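Local coordinates for protein putative O-methyltransferase (PDB 3TFW) that probably transfers methyl groups from S-adenosylmethionine to oxygen atoms of an acceptor molecule, at residues Q126-L131 and L153-R158. Sequence-based numbering, arbitrary orientation.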
loop_
_atom_site.group_PDB
_atom_site.type_symbol
_atom_site.label_atom_id
_atom_site.label_comp_id
_atom_site.label_asym_id
_atom_site.label_seq_id
_atom_site.Cartn_x
_atom_site.Cartn_y
_atom_site.Cartn_z
ATOM N N GLN A 126 14.997 1.411 -25.114
ATOM C CA GLN A 126 15.928 0.574 -25.867
ATOM C C GLN A 126 16.125 -0.756 -25.138
ATOM O O GLN A 126 16.090 -1.820 -25.757
ATOM C CB GLN A 126 17.275 1.282 -26.080
ATOM C CG GLN A 126 18.400 0.380 -26.634
ATOM C CD GLN A 126 19.593 1.166 -27.153
ATOM O OE1 GLN A 126 19.735 2.361 -26.879
ATOM N NE2 GLN A 126 20.449 0.501 -27.925
ATOM N N SER A 127 16.321 -0.692 -23.826
ATOM C CA SER A 127 16.511 -1.910 -23.034
ATOM C C SER A 127 15.269 -2.796 -23.047
ATOM O O SER A 127 15.385 -4.014 -23.211
ATOM C CB SER A 127 16.915 -1.563 -21.608
ATOM O OG SER A 127 18.215 -1.008 -21.601
ATOM N N LEU A 128 14.090 -2.185 -22.893
ATOM C CA LEU A 128 12.822 -2.927 -22.943
ATOM C C LEU A 128 12.583 -3.604 -24.291
ATOM O O LEU A 128 12.107 -4.748 -24.341
ATOM C CB LEU A 128 11.640 -2.021 -22.580
ATOM C CG LEU A 128 11.623 -1.607 -21.110
ATOM C CD1 LEU A 128 10.689 -0.425 -20.884
ATOM C CD2 LEU A 128 11.248 -2.795 -20.230
ATOM N N GLU A 129 12.928 -2.897 -25.371
ATOM C CA GLU A 129 12.816 -3.437 -26.737
ATOM C C GLU A 129 13.739 -4.634 -26.988
ATOM O O GLU A 129 13.472 -5.443 -27.882
ATOM C CB GLU A 129 13.108 -2.343 -27.776
ATOM C CG GLU A 129 12.036 -1.270 -27.871
ATOM C CD GLU A 129 12.536 0.014 -28.507
ATOM O OE1 GLU A 129 13.712 0.064 -28.921
ATOM O OE2 GLU A 129 11.741 0.971 -28.598
ATOM N N SER A 130 14.807 -4.744 -26.196
ATOM C CA SER A 130 15.827 -5.786 -26.357
ATOM C C SER A 130 15.617 -7.037 -25.494
ATOM O O SER A 130 16.440 -7.951 -25.537
ATOM C CB SER A 130 17.225 -5.226 -26.063
ATOM O OG SER A 130 17.497 -4.082 -26.856
ATOM N N LEU A 131 14.534 -7.075 -24.720
ATOM C CA LEU A 131 14.289 -8.192 -23.798
ATOM C C LEU A 131 13.987 -9.518 -24.494
ATOM O O LEU A 131 14.346 -10.578 -23.984
ATOM C CB LEU A 131 13.166 -7.857 -22.808
ATOM C CG LEU A 131 13.483 -6.798 -21.746
ATOM C CD1 LEU A 131 12.241 -6.479 -20.915
ATOM C CD2 LEU A 131 14.631 -7.243 -20.863
ATOM N N LEU A 153 4.185 1.373 -19.400
ATOM C CA LEU A 153 3.040 0.523 -19.055
ATOM C C LEU A 153 2.781 -0.564 -20.106
ATOM O O LEU A 153 2.474 -1.712 -19.767
ATOM C CB LEU A 153 1.772 1.361 -18.821
ATOM C CG LEU A 153 0.532 0.633 -18.252
ATOM C CD1 LEU A 153 0.844 -0.235 -17.012
ATOM C CD2 LEU A 153 -0.559 1.641 -17.912
ATOM N N ARG A 154 2.899 -0.193 -21.380
ATOM C CA ARG A 154 2.724 -1.156 -22.471
ATOM C C ARG A 154 3.732 -2.306 -22.366
ATOM O O ARG A 154 3.348 -3.475 -22.435
ATOM C CB ARG A 154 2.814 -0.461 -23.835
ATOM C CG ARG A 154 2.752 -1.429 -25.021
ATOM C CD ARG A 154 2.748 -0.692 -26.361
ATOM N NE ARG A 154 4.049 -0.119 -26.676
ATOM C CZ ARG A 154 4.324 1.175 -26.574
ATOM N NH1 ARG A 154 3.381 2.023 -26.178
ATOM N NH2 ARG A 154 5.530 1.627 -26.866
ATOM N N TRP A 155 5.006 -1.967 -22.172
ATOM C CA TRP A 155 6.062 -2.971 -21.970
ATOM C C TRP A 155 5.868 -3.776 -20.680
ATOM O O TRP A 155 6.114 -4.991 -20.654
ATOM C CB TRP A 155 7.447 -2.308 -22.002
ATOM C CG TRP A 155 7.887 -2.004 -23.388
ATOM C CD1 TRP A 155 8.045 -0.765 -23.955
ATOM C CD2 TRP A 155 8.213 -2.956 -24.402
ATOM N NE1 TRP A 155 8.460 -0.894 -25.262
ATOM C CE2 TRP A 155 8.568 -2.226 -25.564
ATOM C CE3 TRP A 155 8.248 -4.355 -24.442
ATOM C CZ2 TRP A 155 8.953 -2.851 -26.759
ATOM C CZ3 TRP A 155 8.629 -4.983 -25.631
ATOM C CH2 TRP A 155 8.980 -4.225 -26.776
ATOM N N ALA A 156 5.414 -3.109 -19.618
ATOM C CA ALA A 156 5.122 -3.788 -18.341
ATOM C C ALA A 156 4.073 -4.873 -18.581
ATOM O O ALA A 156 4.222 -6.005 -18.118
ATOM C CB ALA A 156 4.611 -2.780 -17.261
ATOM N N LEU A 157 3.039 -4.532 -19.346
ATOM C CA LEU A 157 1.958 -5.479 -19.615
ATOM C C LEU A 157 2.449 -6.655 -20.452
ATOM O O LEU A 157 2.062 -7.798 -20.213
ATOM C CB LEU A 157 0.762 -4.780 -20.269
ATOM C CG LEU A 157 -0.190 -4.091 -19.293
ATOM C CD1 LEU A 157 -1.008 -2.996 -20.007
ATOM C CD2 LEU A 157 -1.104 -5.093 -18.572
ATOM N N ARG A 158 3.310 -6.361 -21.418
ATOM C CA ARG A 158 3.911 -7.389 -22.251
ATOM C C ARG A 158 4.688 -8.399 -21.407
ATOM O O ARG A 158 4.615 -9.598 -21.662
ATOM C CB ARG A 158 4.797 -6.758 -23.326
ATOM C CG ARG A 158 5.827 -7.700 -23.983
ATOM C CD ARG A 158 5.174 -8.780 -24.860
ATOM N NE ARG A 158 6.183 -9.621 -25.516
ATOM C CZ ARG A 158 6.773 -10.683 -24.964
ATOM N NH1 ARG A 158 6.474 -11.065 -23.725
ATOM N NH2 ARG A 158 7.682 -11.363 -25.655
#
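Leu128 meets the indole of Trp155 between helix 124-129 and helix 149-158, and these two residues form the nearest CA pair of the two segments, 6.8 Å apart. Its CB stands 3.9 Å from the centroid of the five-membered ring, only 13° off the ring normal, which identifies a CH-pi contact over the face. With CG beside the backbone N (chi1 -69°), the leucine branch runs back along the indole toward its root, and CD1 reaches Trp155 CB at 3.9 Å. The six-membered part of the indole lies under the leucine's own backbone: Leu128 O is 3.7 Å from Trp155 CZ3, a van der Waals contact and not a hydrogen bond. Glu129 CG meets the rim of the ring from beside it, 3.6 Å from Trp155 CZ2, on the side of the face that Glu129 N and Leu128 CB occupy. Its carboxylate plane is turned 56° from the ring, and Glu129 OE2 remains 6.5 Å from Arg154 NH2, too far for a salt bridge. One residue on, Ser130 OG donates to Gln126 O at 2.9 Å. No hydrogen bond links the two segments, so the contact rests on this one indole laid against Leu128 and Glu129. Leu128 also packs on Leu68, Ile70 and Leu94 of the sheet, while Leu153 faces helix 185-199. Two helices flanking strand 139-142 in sequence and lying side by side on the central sheet, with strand order 3-2-1-4-5-7-6, are characteristic of the Rossmann-like class I methyltransferase fold.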